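Local coordinates for 3-dehydroshikimate dehydratase (Pseudomonas putida, PDB 5HMQ), which converts 3-dehydroshikimate to protocatechuate with the help of a divalent metal ion, in the catabolism of quinate and shikimate, at residues C[437-449]-C[520-534]. Sequence-based numbering, arbitrary orientation.
With MG (magnesium ion), chain L.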
loop_
_atom_site.group_PDB
_atom_site.type_symbol
_atom_site.label_atom_id
_atom_site.label_comp_id
_atom_site.label_asym_id
_atom_site.label_seq_id
_atom_site.Cartn_x
_atom_site.Cartn_y
_atom_site.Cartn_z
ATOM N N THR C 437 -27.417 -16.204 29.714
ATOM C CA THR C 437 -28.090 -17.476 29.466
ATOM C C THR C 437 -27.170 -18.548 28.895
ATOM O O THR C 437 -27.614 -19.688 28.721
ATOM C CB THR C 437 -29.265 -17.274 28.500
ATOM O OG1 THR C 437 -28.773 -16.790 27.243
ATOM C CG2 THR C 437 -30.241 -16.263 29.064
ATOM N N GLY C 438 -25.905 -18.232 28.610
ATOM C CA GLY C 438 -24.951 -19.212 28.141
ATOM C C GLY C 438 -23.723 -19.363 29.025
ATOM O O GLY C 438 -23.602 -18.749 30.089
ATOM N N GLY C 439 -22.806 -20.204 28.548
ATOM C CA GLY C 439 -21.591 -20.509 29.273
ATOM C C GLY C 439 -20.306 -20.138 28.555
ATOM O O GLY C 439 -19.314 -20.866 28.652
ATOM N N LEU C 440 -20.309 -19.025 27.821
ATOM C CA LEU C 440 -19.064 -18.460 27.319
ATOM C C LEU C 440 -18.411 -17.678 28.443
ATOM O O LEU C 440 -19.082 -16.946 29.175
ATOM C CB LEU C 440 -19.310 -17.547 26.123
ATOM C CG LEU C 440 -20.213 -18.118 25.037
ATOM C CD1 LEU C 440 -20.401 -17.123 23.905
ATOM C CD2 LEU C 440 -19.631 -19.416 24.513
ATOM N N ARG C 441 -17.112 -17.858 28.615
ATOM C CA ARG C 441 -16.496 -17.322 29.811
ATOM C C ARG C 441 -15.490 -16.217 29.547
ATOM O O ARG C 441 -15.466 -15.234 30.289
ATOM C CB ARG C 441 -15.885 -18.455 30.623
ATOM C CG ARG C 441 -16.991 -19.459 30.991
ATOM C CD ARG C 441 -16.683 -20.158 32.268
ATOM N NE ARG C 441 -15.269 -20.283 32.473
ATOM C CZ ARG C 441 -14.753 -21.204 33.304
ATOM N NH1 ARG C 441 -15.547 -22.023 34.023
ATOM N NH2 ARG C 441 -13.418 -21.295 33.463
ATOM N N ARG C 442 -14.637 -16.348 28.536
ATOM C CA ARG C 442 -13.704 -15.264 28.268
ATOM C C ARG C 442 -13.381 -15.205 26.784
ATOM O O ARG C 442 -13.594 -16.162 26.036
ATOM C CB ARG C 442 -12.400 -15.412 29.063
ATOM C CG ARG C 442 -11.486 -16.528 28.582
ATOM C CD ARG C 442 -10.287 -16.675 29.509
ATOM N NE ARG C 442 -9.421 -15.498 29.485
ATOM C CZ ARG C 442 -8.448 -15.292 28.604
ATOM N NH1 ARG C 442 -8.203 -16.185 27.655
ATOM N NH2 ARG C 442 -7.719 -14.186 28.670
ATOM N N ILE C 443 -12.880 -14.043 26.365
ATOM C CA ILE C 443 -12.333 -13.894 25.023
ATOM C C ILE C 443 -10.996 -14.619 24.968
ATOM O O ILE C 443 -10.050 -14.264 25.680
ATOM C CB ILE C 443 -12.188 -12.413 24.652
ATOM C CG1 ILE C 443 -13.568 -11.755 24.579
ATOM C CG2 ILE C 443 -11.428 -12.262 23.344
ATOM C CD1 ILE C 443 -13.526 -10.244 24.530
ATOM N N ASP C 444 -10.915 -15.644 24.123
ATOM C CA ASP C 444 -9.691 -16.422 24.005
ATOM C C ASP C 444 -8.715 -15.793 23.018
ATOM O O ASP C 444 -7.519 -15.692 23.306
ATOM C CB ASP C 444 -10.015 -17.855 23.585
ATOM C CG ASP C 444 -8.769 -18.678 23.341
ATOM O OD1 ASP C 444 -8.234 -19.256 24.309
ATOM O OD2 ASP C 444 -8.322 -18.745 22.176
ATOM N N HIS C 445 -9.205 -15.374 21.855
ATOM C CA HIS C 445 -8.359 -14.684 20.893
ATOM C C HIS C 445 -9.238 -13.862 19.966
ATOM O O HIS C 445 -10.447 -14.088 19.856
ATOM C CB HIS C 445 -7.481 -15.658 20.094
ATOM C CG HIS C 445 -8.249 -16.647 19.273
ATOM N ND1 HIS C 445 -8.516 -17.926 19.708
ATOM C CD2 HIS C 445 -8.785 -16.551 18.033
ATOM C CE1 HIS C 445 -9.191 -18.574 18.776
ATOM N NE2 HIS C 445 -9.370 -17.761 17.750
HETATM N N MSE C 446 -8.610 -12.896 19.307
HETATM C CA MSE C 446 -9.306 -12.036 18.368
HETATM C C MSE C 446 -8.411 -11.753 17.171
HETATM O O MSE C 446 -7.293 -11.253 17.320
HETATM C CB MSE C 446 -9.740 -10.738 19.045
HETATM C CG MSE C 446 -10.601 -9.851 18.168
HETATM SE SE MSE C 446 -11.401 -8.363 19.143
HETATM C CE MSE C 446 -9.764 -7.465 19.726
ATOM N N ALA C 447 -8.906 -12.089 15.985
ATOM C CA ALA C 447 -8.136 -11.975 14.756
ATOM C C ALA C 447 -8.435 -10.659 14.054
ATOM O O ALA C 447 -9.577 -10.190 14.049
ATOM C CB ALA C 447 -8.433 -13.144 13.813
ATOM N N LEU C 448 -7.399 -10.067 13.465
ATOM C CA LEU C 448 -7.545 -8.868 12.656
ATOM C C LEU C 448 -7.247 -9.192 11.198
ATOM O O LEU C 448 -6.344 -9.982 10.900
ATOM C CB LEU C 448 -6.605 -7.759 13.139
ATOM C CG LEU C 448 -6.647 -7.364 14.613
ATOM C CD1 LEU C 448 -5.693 -6.191 14.868
ATOM C CD2 LEU C 448 -8.072 -7.066 15.094
ATOM N N ALA C 449 -8.009 -8.585 10.297
ATOM C CA ALA C 449 -7.718 -8.619 8.871
ATOM C C ALA C 449 -7.131 -7.269 8.491
ATOM O O ALA C 449 -7.806 -6.243 8.614
ATOM C CB ALA C 449 -8.972 -8.928 8.054
ATOM N N GLY C 520 -10.368 -4.686 9.501
ATOM C CA GLY C 520 -11.016 -4.631 10.789
ATOM C C GLY C 520 -10.982 -5.989 11.452
ATOM O O GLY C 520 -10.112 -6.809 11.171
ATOM N N VAL C 521 -11.926 -6.208 12.369
ATOM C CA VAL C 521 -11.979 -7.468 13.098
ATOM C C VAL C 521 -12.282 -8.611 12.145
ATOM O O VAL C 521 -13.257 -8.575 11.385
ATOM C CB VAL C 521 -13.023 -7.394 14.220
ATOM C CG1 VAL C 521 -13.374 -8.796 14.711
ATOM C CG2 VAL C 521 -12.488 -6.573 15.363
ATOM N N HIS C 522 -11.430 -9.636 12.176
ATOM C CA HIS C 522 -11.679 -10.830 11.384
ATOM C C HIS C 522 -12.679 -11.736 12.091
ATOM O O HIS C 522 -13.703 -12.113 11.510
ATOM C CB HIS C 522 -10.364 -11.563 11.112
ATOM C CG HIS C 522 -10.499 -12.718 10.169
ATOM N ND1 HIS C 522 -10.523 -14.029 10.594
ATOM C CD2 HIS C 522 -10.617 -12.758 8.821
ATOM C CE1 HIS C 522 -10.648 -14.827 9.549
ATOM N NE2 HIS C 522 -10.709 -14.080 8.461
ATOM N N HIS C 523 -12.405 -12.087 13.348
ATOM C CA HIS C 523 -13.357 -12.836 14.156
ATOM C C HIS C 523 -12.971 -12.729 15.623
ATOM O O HIS C 523 -11.828 -12.413 15.966
ATOM C CB HIS C 523 -13.438 -14.308 13.729
ATOM C CG HIS C 523 -12.232 -15.120 14.089
ATOM N ND1 HIS C 523 -11.151 -15.262 13.247
ATOM C CD2 HIS C 523 -11.951 -15.859 15.189
ATOM C CE1 HIS C 523 -10.249 -16.041 13.819
ATOM N NE2 HIS C 523 -10.711 -16.417 14.998
ATOM N N ILE C 524 -13.949 -12.998 16.483
ATOM C CA ILE C 524 -13.777 -12.986 17.931
ATOM C C ILE C 524 -14.124 -14.373 18.450
ATOM O O ILE C 524 -15.169 -14.930 18.094
ATOM C CB ILE C 524 -14.650 -11.909 18.601
ATOM C CG1 ILE C 524 -14.357 -10.535 17.992
ATOM C CG2 ILE C 524 -14.419 -11.888 20.103
ATOM C CD1 ILE C 524 -15.509 -9.564 18.097
ATOM N N ALA C 525 -13.252 -14.929 19.284
ATOM C CA ALA C 525 -13.380 -16.303 19.748
ATOM C C ALA C 525 -13.614 -16.329 21.252
ATOM O O ALA C 525 -12.830 -15.757 22.018
ATOM C CB ALA C 525 -12.137 -17.117 19.394
ATOM N N PHE C 526 -14.689 -16.995 21.663
ATOM C CA PHE C 526 -15.006 -17.208 23.067
ATOM C C PHE C 526 -14.813 -18.679 23.415
ATOM O O PHE C 526 -15.077 -19.561 22.590
ATOM C CB PHE C 526 -16.444 -16.787 23.378
ATOM C CG PHE C 526 -16.829 -15.455 22.797
ATOM C CD1 PHE C 526 -16.305 -14.279 23.309
ATOM C CD2 PHE C 526 -17.732 -15.378 21.749
ATOM C CE1 PHE C 526 -16.664 -13.055 22.780
ATOM C CE2 PHE C 526 -18.098 -14.156 21.216
ATOM C CZ PHE C 526 -17.563 -12.993 21.732
ATOM N N ASP C 527 -14.361 -18.946 24.634
ATOM C CA ASP C 527 -14.181 -20.317 25.086
ATOM C C ASP C 527 -15.324 -20.722 26.011
ATOM O O ASP C 527 -16.081 -19.886 26.511
ATOM C CB ASP C 527 -12.824 -20.498 25.782
ATOM C CG ASP C 527 -12.744 -19.800 27.136
ATOM O OD1 ASP C 527 -13.588 -18.927 27.431
ATOM O OD2 ASP C 527 -11.814 -20.122 27.906
ATOM N N CYS C 528 -15.447 -22.030 26.220
ATOM C CA CYS C 528 -16.491 -22.580 27.070
ATOM C C CYS C 528 -16.014 -23.914 27.619
ATOM O O CYS C 528 -14.983 -24.446 27.202
ATOM C CB CYS C 528 -17.808 -22.752 26.308
ATOM S SG CYS C 528 -17.741 -23.990 24.991
ATOM N N ASP C 529 -16.778 -24.451 28.571
ATOM C CA ASP C 529 -16.428 -25.742 29.155
ATOM C C ASP C 529 -16.945 -26.904 28.315
ATOM O O ASP C 529 -16.271 -27.931 28.194
ATOM C CB ASP C 529 -16.973 -25.839 30.580
ATOM C CG ASP C 529 -16.304 -24.863 31.525
ATOM O OD1 ASP C 529 -15.114 -24.550 31.312
ATOM O OD2 ASP C 529 -16.971 -24.405 32.478
ATOM N N ASP C 530 -18.122 -26.755 27.713
ATOM C CA ASP C 530 -18.806 -27.850 27.031
ATOM C C ASP C 530 -19.227 -27.361 25.652
ATOM O O ASP C 530 -20.180 -26.584 25.531
ATOM C CB ASP C 530 -20.020 -28.321 27.839
ATOM C CG ASP C 530 -20.655 -29.588 27.279
ATOM O OD1 ASP C 530 -20.507 -29.870 26.070
ATOM O OD2 ASP C 530 -21.331 -30.296 28.055
ATOM N N ILE C 531 -18.526 -27.826 24.616
ATOM C CA ILE C 531 -18.810 -27.364 23.261
ATOM C C ILE C 531 -20.205 -27.801 22.826
ATOM O O ILE C 531 -20.925 -27.050 22.158
ATOM C CB ILE C 531 -17.721 -27.856 22.285
ATOM C CG1 ILE C 531 -17.918 -27.239 20.897
ATOM C CG2 ILE C 531 -17.691 -29.379 22.206
ATOM C CD1 ILE C 531 -17.647 -25.748 20.844
ATOM N N PHE C 532 -20.617 -29.012 23.215
ATOM C CA PHE C 532 -21.911 -29.525 22.777
ATOM C C PHE C 532 -23.062 -28.773 23.429
ATOM O O PHE C 532 -24.079 -28.501 22.780
ATOM C CB PHE C 532 -22.016 -31.018 23.072
ATOM C CG PHE C 532 -21.120 -31.862 22.225
ATOM C CD1 PHE C 532 -21.471 -32.169 20.920
ATOM C CD2 PHE C 532 -19.931 -32.357 22.729
ATOM C CE1 PHE C 532 -20.652 -32.947 20.135
ATOM C CE2 PHE C 532 -19.108 -33.139 21.946
ATOM C CZ PHE C 532 -19.473 -33.435 20.650
ATOM N N ARG C 533 -22.928 -28.436 24.713
ATOM C CA ARG C 533 -23.988 -27.694 25.384
ATOM C C ARG C 533 -24.137 -26.295 24.799
ATOM O O ARG C 533 -25.254 -25.777 24.681
ATOM C CB ARG C 533 -23.712 -27.622 26.886
ATOM C CG ARG C 533 -24.916 -27.186 27.701
ATOM C CD ARG C 533 -24.554 -26.906 29.148
ATOM N NE ARG C 533 -25.734 -26.547 29.929
ATOM C CZ ARG C 533 -25.698 -26.105 31.183
ATOM N NH1 ARG C 533 -24.537 -25.956 31.803
ATOM N NH2 ARG C 533 -26.825 -25.804 31.811
ATOM N N GLU C 534 -23.023 -25.668 24.416
ATOM C CA GLU C 534 -23.093 -24.316 23.876
ATOM C C GLU C 534 -23.633 -24.312 22.452
ATOM O O GLU C 534 -24.424 -23.433 22.090
ATOM C CB GLU C 534 -21.718 -23.654 23.933
ATOM C CG GLU C 534 -21.196 -23.457 25.347
ATOM C CD GLU C 534 -22.189 -22.764 26.256
ATOM O OE1 GLU C 534 -22.828 -21.786 25.816
ATOM O OE2 GLU C 534 -22.326 -23.202 27.418
HETATM MG MG MG L . -9.856 -18.503 15.751
HETATM O O HOH W 1 -18.803 -23.115 30.111
HETATM O O HOH W 2 -9.244 -18.807 26.992
HETATM O O HOH W 3 -7.672 -18.005 14.969
HETATM O O HOH W 4 -9.329 -20.410 16.362
HETATM O O HOH W 5 -10.109 -19.304 13.858
#
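The magnesium site of the second VOC module, part of a hydroxyphenylpyruvate dioxygenase-like domain that shows no such activity, takes its two histidines, His445 and His523, from neighbouring antiparallel strands. His445 NE2 binds the magnesium ion at 2.2 Å and His523 NE2 at 2.4 Å; Glu601, from strand 599-606, and three waters complete the sphere. The imidazoles meet rim to rim, their planes 87° apart. In both, CG sits between the backbone N and the carbonyl carbon (chi1 61° and 72°), which carries the rings over the partner strand: Ala525 CB lies under the face of His445, 3.4 Å from the ring centroid, and Ala447 CB lies 3.4 Å from His523 CE1. A second shell helps to hold their rotation. His445 ND1 donates in its ring plane to the anti lone pair of Asp444 OD2 (2.6 Å), an oxygen that also pairs with Arg605, while His523 ND1 donates to His522 ND1 at 3.0 Å. The classic beta bulge, where His522 and His523 both face Ala447, probably helps to bring the His522 and His523 rings together. On the other face of the sheet, Met446 lies alongside Ile524, and Ile443 CG1 meets the edge of Phe526. With each ND1 committed as a donor, each ring is left to bind the metal through NE2, and Asp444 would probably make His445 a stronger donor to the metal, an effect that its salt bridge to Arg605 may temper.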